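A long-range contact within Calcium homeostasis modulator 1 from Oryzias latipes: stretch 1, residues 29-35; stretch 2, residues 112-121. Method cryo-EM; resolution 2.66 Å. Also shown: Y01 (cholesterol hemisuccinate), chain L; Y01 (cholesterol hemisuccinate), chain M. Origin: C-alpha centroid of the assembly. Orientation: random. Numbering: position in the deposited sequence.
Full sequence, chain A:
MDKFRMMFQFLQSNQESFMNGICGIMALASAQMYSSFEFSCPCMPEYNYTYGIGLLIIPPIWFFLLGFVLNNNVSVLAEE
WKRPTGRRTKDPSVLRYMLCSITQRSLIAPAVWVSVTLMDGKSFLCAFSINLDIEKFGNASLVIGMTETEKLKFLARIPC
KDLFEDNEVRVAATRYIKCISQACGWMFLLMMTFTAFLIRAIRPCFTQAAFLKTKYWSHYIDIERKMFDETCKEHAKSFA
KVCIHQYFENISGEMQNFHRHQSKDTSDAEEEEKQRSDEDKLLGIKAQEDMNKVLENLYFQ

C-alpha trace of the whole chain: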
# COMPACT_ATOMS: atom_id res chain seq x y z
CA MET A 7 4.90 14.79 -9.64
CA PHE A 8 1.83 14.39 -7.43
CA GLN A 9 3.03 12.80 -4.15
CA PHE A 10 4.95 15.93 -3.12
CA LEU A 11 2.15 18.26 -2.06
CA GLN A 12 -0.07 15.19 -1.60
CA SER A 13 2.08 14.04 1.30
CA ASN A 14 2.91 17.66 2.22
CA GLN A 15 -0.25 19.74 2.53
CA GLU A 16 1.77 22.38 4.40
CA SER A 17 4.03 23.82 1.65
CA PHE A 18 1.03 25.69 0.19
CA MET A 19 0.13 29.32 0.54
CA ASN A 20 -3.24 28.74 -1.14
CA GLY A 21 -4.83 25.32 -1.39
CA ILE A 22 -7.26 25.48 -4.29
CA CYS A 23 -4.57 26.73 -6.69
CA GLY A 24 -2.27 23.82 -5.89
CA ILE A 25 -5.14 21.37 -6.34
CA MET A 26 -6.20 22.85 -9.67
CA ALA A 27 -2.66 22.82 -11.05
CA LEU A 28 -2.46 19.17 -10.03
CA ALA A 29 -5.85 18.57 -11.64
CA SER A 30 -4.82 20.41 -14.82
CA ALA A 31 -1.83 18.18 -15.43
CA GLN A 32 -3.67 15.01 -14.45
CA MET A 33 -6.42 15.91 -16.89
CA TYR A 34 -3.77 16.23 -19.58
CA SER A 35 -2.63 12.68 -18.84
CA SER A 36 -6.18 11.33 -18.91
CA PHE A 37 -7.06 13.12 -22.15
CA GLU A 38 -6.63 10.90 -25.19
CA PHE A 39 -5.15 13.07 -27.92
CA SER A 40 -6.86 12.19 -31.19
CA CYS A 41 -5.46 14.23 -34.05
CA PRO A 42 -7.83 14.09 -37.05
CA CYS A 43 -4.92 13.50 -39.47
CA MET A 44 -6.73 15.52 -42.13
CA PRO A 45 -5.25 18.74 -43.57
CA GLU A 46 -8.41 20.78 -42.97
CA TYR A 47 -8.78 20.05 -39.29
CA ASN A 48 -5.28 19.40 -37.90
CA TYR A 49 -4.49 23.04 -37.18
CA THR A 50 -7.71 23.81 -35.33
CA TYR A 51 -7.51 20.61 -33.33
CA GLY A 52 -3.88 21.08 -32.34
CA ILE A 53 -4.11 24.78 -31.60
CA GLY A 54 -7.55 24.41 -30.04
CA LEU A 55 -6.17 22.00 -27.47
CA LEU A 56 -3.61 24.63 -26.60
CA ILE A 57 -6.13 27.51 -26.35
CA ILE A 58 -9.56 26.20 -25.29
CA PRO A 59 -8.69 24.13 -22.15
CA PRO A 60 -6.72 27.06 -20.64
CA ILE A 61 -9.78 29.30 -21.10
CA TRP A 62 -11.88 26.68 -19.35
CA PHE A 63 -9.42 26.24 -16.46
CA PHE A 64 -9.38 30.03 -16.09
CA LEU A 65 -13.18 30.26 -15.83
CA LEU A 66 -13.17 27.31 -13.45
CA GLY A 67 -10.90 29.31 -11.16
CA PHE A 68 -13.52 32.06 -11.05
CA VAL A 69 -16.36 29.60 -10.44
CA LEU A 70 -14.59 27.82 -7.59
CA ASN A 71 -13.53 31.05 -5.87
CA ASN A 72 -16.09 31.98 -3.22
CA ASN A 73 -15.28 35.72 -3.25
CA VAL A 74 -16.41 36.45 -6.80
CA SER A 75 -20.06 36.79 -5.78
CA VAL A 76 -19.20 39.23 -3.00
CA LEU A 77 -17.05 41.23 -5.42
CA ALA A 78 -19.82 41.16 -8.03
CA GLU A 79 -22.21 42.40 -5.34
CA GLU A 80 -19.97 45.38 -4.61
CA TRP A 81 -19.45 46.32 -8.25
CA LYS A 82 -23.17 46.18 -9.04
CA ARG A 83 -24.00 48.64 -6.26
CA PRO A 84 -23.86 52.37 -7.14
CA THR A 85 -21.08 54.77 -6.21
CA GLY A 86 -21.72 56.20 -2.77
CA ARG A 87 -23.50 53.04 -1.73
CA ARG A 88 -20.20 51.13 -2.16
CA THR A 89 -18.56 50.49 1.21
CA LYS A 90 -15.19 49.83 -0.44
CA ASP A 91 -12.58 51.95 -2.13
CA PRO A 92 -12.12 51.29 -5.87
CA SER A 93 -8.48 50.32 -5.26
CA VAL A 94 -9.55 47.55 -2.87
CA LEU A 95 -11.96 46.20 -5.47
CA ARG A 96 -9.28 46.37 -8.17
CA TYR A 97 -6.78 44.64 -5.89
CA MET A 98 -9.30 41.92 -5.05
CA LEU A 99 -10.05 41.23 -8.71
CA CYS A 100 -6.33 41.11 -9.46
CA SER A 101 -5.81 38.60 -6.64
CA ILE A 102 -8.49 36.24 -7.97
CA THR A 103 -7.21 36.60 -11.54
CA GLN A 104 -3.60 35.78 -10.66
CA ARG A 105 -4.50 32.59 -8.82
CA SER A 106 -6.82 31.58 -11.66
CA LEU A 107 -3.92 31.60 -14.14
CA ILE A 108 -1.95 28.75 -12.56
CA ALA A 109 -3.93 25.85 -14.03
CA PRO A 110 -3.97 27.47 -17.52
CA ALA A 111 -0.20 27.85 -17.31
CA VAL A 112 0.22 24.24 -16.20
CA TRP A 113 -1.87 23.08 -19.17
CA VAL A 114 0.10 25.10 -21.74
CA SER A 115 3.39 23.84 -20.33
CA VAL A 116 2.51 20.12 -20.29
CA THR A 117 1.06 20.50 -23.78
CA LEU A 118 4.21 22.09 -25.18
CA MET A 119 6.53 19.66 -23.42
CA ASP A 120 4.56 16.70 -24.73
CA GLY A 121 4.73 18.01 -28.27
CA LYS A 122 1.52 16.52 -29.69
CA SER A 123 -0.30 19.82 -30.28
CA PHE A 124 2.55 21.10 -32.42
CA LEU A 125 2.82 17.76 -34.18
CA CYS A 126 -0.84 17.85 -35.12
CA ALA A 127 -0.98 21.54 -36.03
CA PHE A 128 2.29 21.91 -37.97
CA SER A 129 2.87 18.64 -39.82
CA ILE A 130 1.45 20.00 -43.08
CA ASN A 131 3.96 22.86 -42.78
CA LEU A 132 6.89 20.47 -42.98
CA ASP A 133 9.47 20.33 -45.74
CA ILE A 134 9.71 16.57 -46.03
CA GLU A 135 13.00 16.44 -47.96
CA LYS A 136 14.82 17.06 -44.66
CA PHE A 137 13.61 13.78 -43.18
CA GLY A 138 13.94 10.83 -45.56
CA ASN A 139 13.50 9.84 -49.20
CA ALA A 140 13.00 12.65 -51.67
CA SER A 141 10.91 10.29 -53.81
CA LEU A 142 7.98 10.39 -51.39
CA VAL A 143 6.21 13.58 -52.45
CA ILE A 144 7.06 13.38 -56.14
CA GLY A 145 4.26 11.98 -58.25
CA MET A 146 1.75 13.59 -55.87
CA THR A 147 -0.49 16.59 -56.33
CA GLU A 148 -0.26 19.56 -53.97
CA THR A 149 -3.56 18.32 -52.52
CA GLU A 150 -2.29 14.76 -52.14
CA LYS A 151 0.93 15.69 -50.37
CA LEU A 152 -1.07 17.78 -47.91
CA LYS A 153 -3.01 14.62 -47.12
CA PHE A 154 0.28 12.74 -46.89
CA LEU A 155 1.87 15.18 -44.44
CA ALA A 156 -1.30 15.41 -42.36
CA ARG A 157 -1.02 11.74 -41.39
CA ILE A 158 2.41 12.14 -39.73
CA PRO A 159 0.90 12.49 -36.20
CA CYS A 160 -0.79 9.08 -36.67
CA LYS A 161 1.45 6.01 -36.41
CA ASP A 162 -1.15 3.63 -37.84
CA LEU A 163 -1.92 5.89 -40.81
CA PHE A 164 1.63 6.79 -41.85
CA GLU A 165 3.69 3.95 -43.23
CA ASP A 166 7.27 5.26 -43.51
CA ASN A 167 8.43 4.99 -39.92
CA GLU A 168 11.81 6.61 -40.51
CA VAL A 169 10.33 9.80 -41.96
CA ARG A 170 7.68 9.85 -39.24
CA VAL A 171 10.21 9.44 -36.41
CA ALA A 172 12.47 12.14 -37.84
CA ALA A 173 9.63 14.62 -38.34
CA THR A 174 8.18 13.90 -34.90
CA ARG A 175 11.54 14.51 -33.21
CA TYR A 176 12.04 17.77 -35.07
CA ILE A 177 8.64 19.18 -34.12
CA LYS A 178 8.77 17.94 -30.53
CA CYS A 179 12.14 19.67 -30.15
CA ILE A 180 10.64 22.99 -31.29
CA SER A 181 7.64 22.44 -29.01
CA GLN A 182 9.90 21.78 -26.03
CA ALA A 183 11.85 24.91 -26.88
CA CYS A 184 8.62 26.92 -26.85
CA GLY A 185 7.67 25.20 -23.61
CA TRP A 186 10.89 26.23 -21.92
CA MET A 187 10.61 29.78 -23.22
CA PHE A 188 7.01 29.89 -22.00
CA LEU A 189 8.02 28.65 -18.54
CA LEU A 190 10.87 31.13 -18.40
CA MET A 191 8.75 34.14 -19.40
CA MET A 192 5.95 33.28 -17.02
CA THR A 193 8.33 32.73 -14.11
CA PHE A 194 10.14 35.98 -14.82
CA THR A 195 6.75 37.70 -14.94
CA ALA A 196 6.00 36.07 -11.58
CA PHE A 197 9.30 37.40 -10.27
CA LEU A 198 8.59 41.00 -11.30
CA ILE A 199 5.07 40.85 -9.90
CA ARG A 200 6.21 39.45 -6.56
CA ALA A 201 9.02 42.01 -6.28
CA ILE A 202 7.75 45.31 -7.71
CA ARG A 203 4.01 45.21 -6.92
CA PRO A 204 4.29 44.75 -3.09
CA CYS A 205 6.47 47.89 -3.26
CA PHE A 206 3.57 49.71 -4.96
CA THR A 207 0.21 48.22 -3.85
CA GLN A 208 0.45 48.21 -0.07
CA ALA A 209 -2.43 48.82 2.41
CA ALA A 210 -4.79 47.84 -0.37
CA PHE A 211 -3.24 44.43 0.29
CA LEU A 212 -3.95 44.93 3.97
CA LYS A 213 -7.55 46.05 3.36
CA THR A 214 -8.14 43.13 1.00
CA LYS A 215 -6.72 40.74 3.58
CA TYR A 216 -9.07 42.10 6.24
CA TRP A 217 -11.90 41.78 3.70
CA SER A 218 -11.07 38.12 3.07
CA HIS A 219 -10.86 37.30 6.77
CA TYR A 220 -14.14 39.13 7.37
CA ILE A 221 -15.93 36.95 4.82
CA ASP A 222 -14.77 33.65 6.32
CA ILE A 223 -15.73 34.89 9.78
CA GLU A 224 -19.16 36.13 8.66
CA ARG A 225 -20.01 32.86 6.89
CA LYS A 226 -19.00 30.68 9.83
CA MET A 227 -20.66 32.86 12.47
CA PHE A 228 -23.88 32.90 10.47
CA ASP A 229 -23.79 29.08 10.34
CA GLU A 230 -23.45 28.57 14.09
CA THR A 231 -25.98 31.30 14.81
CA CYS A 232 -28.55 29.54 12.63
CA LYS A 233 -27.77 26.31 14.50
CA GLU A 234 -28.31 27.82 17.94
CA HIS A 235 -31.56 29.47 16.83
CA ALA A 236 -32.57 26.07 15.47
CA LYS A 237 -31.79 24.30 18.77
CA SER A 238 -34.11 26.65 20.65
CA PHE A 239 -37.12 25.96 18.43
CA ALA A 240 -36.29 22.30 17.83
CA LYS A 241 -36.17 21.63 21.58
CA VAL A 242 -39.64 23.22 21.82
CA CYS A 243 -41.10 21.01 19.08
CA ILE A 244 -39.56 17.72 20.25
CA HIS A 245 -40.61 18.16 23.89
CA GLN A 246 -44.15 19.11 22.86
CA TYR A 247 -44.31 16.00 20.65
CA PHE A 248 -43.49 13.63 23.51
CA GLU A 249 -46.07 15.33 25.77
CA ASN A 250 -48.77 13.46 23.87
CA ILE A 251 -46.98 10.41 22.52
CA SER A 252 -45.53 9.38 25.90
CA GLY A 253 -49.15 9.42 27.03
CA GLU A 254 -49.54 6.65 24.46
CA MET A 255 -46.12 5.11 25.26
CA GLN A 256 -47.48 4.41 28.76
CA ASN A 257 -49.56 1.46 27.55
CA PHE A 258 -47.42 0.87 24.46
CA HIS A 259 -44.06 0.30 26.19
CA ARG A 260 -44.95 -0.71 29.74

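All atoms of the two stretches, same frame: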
# COMPACT_ATOMS: atom_id res chain seq x y z
N ALA A 29 -4.76 19.10 -10.85
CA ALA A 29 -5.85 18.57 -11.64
C ALA A 29 -5.70 18.90 -13.11
O ALA A 29 -6.16 18.15 -13.96
CB ALA A 29 -7.18 19.10 -11.12
N SER A 30 -5.05 20.02 -13.43
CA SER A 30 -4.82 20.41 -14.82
C SER A 30 -3.87 19.46 -15.51
O SER A 30 -4.10 19.05 -16.65
CB SER A 30 -4.29 21.83 -14.87
OG SER A 30 -4.03 22.23 -16.18
N ALA A 31 -2.80 19.07 -14.83
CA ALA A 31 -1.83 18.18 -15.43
C ALA A 31 -2.28 16.73 -15.42
O ALA A 31 -1.88 15.96 -16.29
CB ALA A 31 -0.51 18.32 -14.70
N GLN A 32 -3.10 16.35 -14.45
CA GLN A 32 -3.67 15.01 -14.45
C GLN A 32 -4.74 14.86 -15.52
O GLN A 32 -4.90 13.79 -16.10
CB GLN A 32 -4.21 14.67 -13.07
CG GLN A 32 -4.81 13.29 -12.92
CD GLN A 32 -3.82 12.17 -13.22
OE1 GLN A 32 -2.67 12.21 -12.79
NE2 GLN A 32 -4.27 11.18 -13.97
N MET A 33 -5.46 15.94 -15.80
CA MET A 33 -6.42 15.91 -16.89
C MET A 33 -5.74 15.87 -18.24
O MET A 33 -6.30 15.34 -19.20
CB MET A 33 -7.34 17.11 -16.77
CG MET A 33 -8.43 17.22 -17.76
SD MET A 33 -9.57 18.41 -17.10
CE MET A 33 -10.59 18.63 -18.51
N TYR A 34 -4.52 16.38 -18.34
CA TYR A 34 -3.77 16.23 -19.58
C TYR A 34 -3.36 14.78 -19.80
O TYR A 34 -3.35 14.29 -20.93
CB TYR A 34 -2.54 17.13 -19.59
CG TYR A 34 -1.87 17.11 -20.93
CD1 TYR A 34 -2.38 17.85 -21.97
CD2 TYR A 34 -0.75 16.32 -21.17
CE1 TYR A 34 -1.80 17.81 -23.20
CE2 TYR A 34 -0.18 16.28 -22.39
CZ TYR A 34 -0.70 17.03 -23.40
OH TYR A 34 -0.13 17.01 -24.63
N SER A 35 -3.02 14.08 -18.72
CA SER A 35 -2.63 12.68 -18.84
C SER A 35 -3.81 11.80 -19.20
O SER A 35 -3.67 10.85 -19.97
CB SER A 35 -2.02 12.23 -17.53
OG SER A 35 -0.91 13.03 -17.22
N VAL A 112 -0.18 25.64 -16.30
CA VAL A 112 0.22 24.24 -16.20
C VAL A 112 -0.21 23.47 -17.44
O VAL A 112 0.55 22.64 -17.94
CB VAL A 112 -0.32 23.62 -14.90
CG1 VAL A 112 -0.10 22.14 -14.85
CG2 VAL A 112 0.37 24.21 -13.73
N TRP A 113 -1.41 23.75 -17.97
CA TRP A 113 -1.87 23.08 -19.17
C TRP A 113 -1.00 23.41 -20.38
O TRP A 113 -0.64 22.51 -21.13
CB TRP A 113 -3.32 23.45 -19.50
CG TRP A 113 -3.84 22.74 -20.72
CD1 TRP A 113 -3.80 23.18 -22.00
CD2 TRP A 113 -4.49 21.48 -20.76
NE1 TRP A 113 -4.34 22.26 -22.84
CE2 TRP A 113 -4.79 21.21 -22.10
CE3 TRP A 113 -4.85 20.55 -19.79
CZ2 TRP A 113 -5.44 20.06 -22.49
CZ3 TRP A 113 -5.49 19.42 -20.18
CH2 TRP A 113 -5.77 19.17 -21.52
N VAL A 114 -0.69 24.69 -20.59
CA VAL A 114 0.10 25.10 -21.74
C VAL A 114 1.50 24.51 -21.67
O VAL A 114 2.05 24.08 -22.68
CB VAL A 114 0.13 26.64 -21.82
CG1 VAL A 114 1.06 27.13 -22.89
CG2 VAL A 114 -1.23 27.16 -22.10
N SER A 115 2.05 24.38 -20.47
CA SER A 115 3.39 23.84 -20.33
C SER A 115 3.45 22.34 -20.56
O SER A 115 4.35 21.87 -21.24
CB SER A 115 3.93 24.21 -18.97
OG SER A 115 4.03 25.60 -18.83
N VAL A 116 2.50 21.56 -20.02
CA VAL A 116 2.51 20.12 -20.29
C VAL A 116 2.18 19.85 -21.75
O VAL A 116 2.62 18.85 -22.30
CB VAL A 116 1.56 19.31 -19.38
CG1 VAL A 116 1.99 19.35 -17.99
CG2 VAL A 116 0.15 19.77 -19.46
N THR A 117 1.42 20.72 -22.39
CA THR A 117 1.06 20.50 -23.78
C THR A 117 2.24 20.78 -24.70
O THR A 117 2.46 20.06 -25.68
CB THR A 117 -0.14 21.38 -24.12
OG1 THR A 117 -1.19 21.06 -23.21
CG2 THR A 117 -0.64 21.14 -25.48
N LEU A 118 3.03 21.79 -24.38
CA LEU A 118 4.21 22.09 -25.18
C LEU A 118 5.36 21.14 -24.90
O LEU A 118 6.14 20.85 -25.81
CB LEU A 118 4.64 23.53 -24.95
CG LEU A 118 3.73 24.64 -25.43
CD1 LEU A 118 4.20 25.96 -24.89
CD2 LEU A 118 3.67 24.66 -26.91
N MET A 119 5.49 20.63 -23.68
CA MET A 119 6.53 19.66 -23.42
C MET A 119 6.21 18.30 -23.99
O MET A 119 7.12 17.53 -24.29
CB MET A 119 6.79 19.50 -21.93
CG MET A 119 7.34 20.69 -21.27
SD MET A 119 8.82 21.37 -21.95
CE MET A 119 8.99 22.71 -20.81
N ASP A 120 4.93 17.97 -24.13
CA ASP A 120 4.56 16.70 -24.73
C ASP A 120 4.74 16.73 -26.24
O ASP A 120 5.14 15.73 -26.83
CB ASP A 120 3.13 16.37 -24.37
CG ASP A 120 2.78 14.93 -24.61
OD1 ASP A 120 3.67 14.13 -24.94
OD2 ASP A 120 1.59 14.58 -24.49
N GLY A 121 4.44 17.85 -26.87
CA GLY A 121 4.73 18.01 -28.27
C GLY A 121 3.66 17.59 -29.25
O GLY A 121 3.84 17.79 -30.45
CAA Y01 L . 5.26 16.20 -20.10
CBA Y01 L . 6.16 16.46 -18.91
CAB Y01 L . 7.58 16.75 -19.36
CAN Y01 L . 5.61 17.60 -18.05
CAJ Y01 L . 6.54 18.13 -16.98
CAO Y01 L . 5.94 19.31 -16.24
CBB Y01 L . 6.72 20.64 -16.31
CAC Y01 L . 7.43 20.76 -17.66
CBE Y01 L . 5.80 21.86 -16.10
CAP Y01 L . 4.33 21.60 -16.52
CAQ Y01 L . 3.47 22.64 -15.77
CBG Y01 L . 4.53 23.59 -15.23
CBI Y01 L . 5.61 22.61 -14.74
CAE Y01 L . 5.14 21.66 -13.65
CAU Y01 L . 6.77 23.44 -14.20
CAS Y01 L . 6.27 24.34 -13.07
CBF Y01 L . 5.30 25.40 -13.62
CBD Y01 L . 4.10 24.75 -14.33
CAK Y01 L . 3.41 25.85 -15.14
CAI Y01 L . 3.28 27.14 -14.39
CAZ Y01 L . 3.79 27.36 -13.19
CAV Y01 L . 3.39 28.57 -12.37
CBH Y01 L . 4.82 26.43 -12.56
CAD Y01 L . 4.17 25.73 -11.35
CAT Y01 L . 6.00 27.30 -12.09
CAR Y01 L . 5.55 28.43 -11.16
CBC Y01 L . 4.57 29.35 -11.82
OAW Y01 L . 4.12 30.37 -10.86
CAY Y01 L . 3.77 30.05 -9.60
OAG Y01 L . 3.00 29.19 -9.29
CAM Y01 L . 4.50 30.89 -8.61
CAL Y01 L . 3.72 31.83 -7.70
CAX Y01 L . 3.42 31.29 -6.32
OAH Y01 L . 2.47 30.49 -6.18
OAF Y01 L . 4.14 31.66 -5.38
CAA Y01 M . 5.99 11.40 -18.54
CBA Y01 M . 5.40 10.83 -17.26
CAB Y01 M . 6.50 10.36 -16.32
CAN Y01 M . 4.48 11.84 -16.58
CAJ Y01 M . 3.24 12.19 -17.36
CAO Y01 M . 2.27 13.03 -16.56
CBB Y01 M . 2.70 14.49 -16.34
CAC Y01 M . 2.50 15.29 -17.62
CBE Y01 M . 1.99 15.12 -15.13
CAP Y01 M . 1.30 14.10 -14.17
CAQ Y01 M . 1.51 14.62 -12.73
CBG Y01 M . 1.82 16.09 -12.98
CBI Y01 M . 2.80 16.05 -14.17
CAE Y01 M . 4.14 15.38 -13.82
CAU Y01 M . 3.03 17.49 -14.66
CAS Y01 M . 3.38 18.45 -13.52
CBF Y01 M . 2.37 18.43 -12.37
CBD Y01 M . 2.19 17.00 -11.82
CAK Y01 M . 1.11 16.98 -10.75
CAI Y01 M . 1.15 18.15 -9.82
CAZ Y01 M . 1.90 19.23 -9.99
CAV Y01 M . 2.01 20.30 -8.92
CBH Y01 M . 2.69 19.48 -11.26
CAD Y01 M . 4.19 19.45 -10.89
CAT Y01 M . 2.27 20.88 -11.74
CAR Y01 M . 2.55 21.95 -10.69
CBC Y01 M . 1.77 21.71 -9.43
OAW Y01 M . 2.27 22.60 -8.38
CAY Y01 M . 2.08 23.93 -8.43
OAG Y01 M . 1.40 24.50 -9.24
CAM Y01 M . 2.80 24.63 -7.33
CAL Y01 M . 1.91 25.29 -6.30
CAX Y01 M . 2.66 25.98 -5.18
OAH Y01 M . 2.45 27.19 -5.00
OAF Y01 M . 3.45 25.30 -4.49

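The contact is organised around one large knob. Tyr-34 points its CA-to-CB bond toward the second helix and sets its ring among Trp-113, Val-116, Thr-117 and Asp-120, residues spaced three and four apart so that they line one side of that helix. Val-116 and Thr-117 lie over one face of the ring, and Trp-113 and Asp-120 meet its edge. Val-116 CG2 lies 4.1 Å from the Tyr-34 ring centroid, 28° off the ring normal, over the face, a CH-pi contact. Trp-113 offers its own face to the Tyr-34 edge: the planes stand at 81°, and Tyr-34 CD1 comes within 3.7 Å of Trp-113 CH2. Trp-113 is in the t rotamer; its CA-to-CB bond runs sideways, but the indole end comes nearer, reaching Met-33 as well.

The helices run in broadly the same direction, crossing at -36° with axes 8.9 Å apart at closest approach. The nearest CA atoms across the contact are Ser-30 CA and Trp-113 CA, 5.9 Å apart. Beside this pair, Ala-31 CB packs on Val-112 CG1 at 3.8 Å. The two cholesterol hemisuccinates continue this greasy surface. Val-116 CG1 touches both, at 3.6 Å from CAP of the chain L molecule and 4.0 Å from CAU of the chain M molecule, while Ala-31 CB lies 3.6 Å from that same CAU.

Polarity enters at the far end of the tyrosine. Tyr-34 OH donates a hydrogen bond to Asp-120 OD2 at 3.0 Å, so the phenol keeps its hydroxyl satisfied while its ring packs largely against Trp-113 and Val-116. Thr-117 OG1 sits 3.3 Å from Tyr-34 CE1, but its hydrogen bond goes back to Trp-113 O at 2.6 Å, satisfying the hydroxyl within its own helix. Just beyond Asp-120, Gly-121 ends the helix with a positive phi that suits glycine.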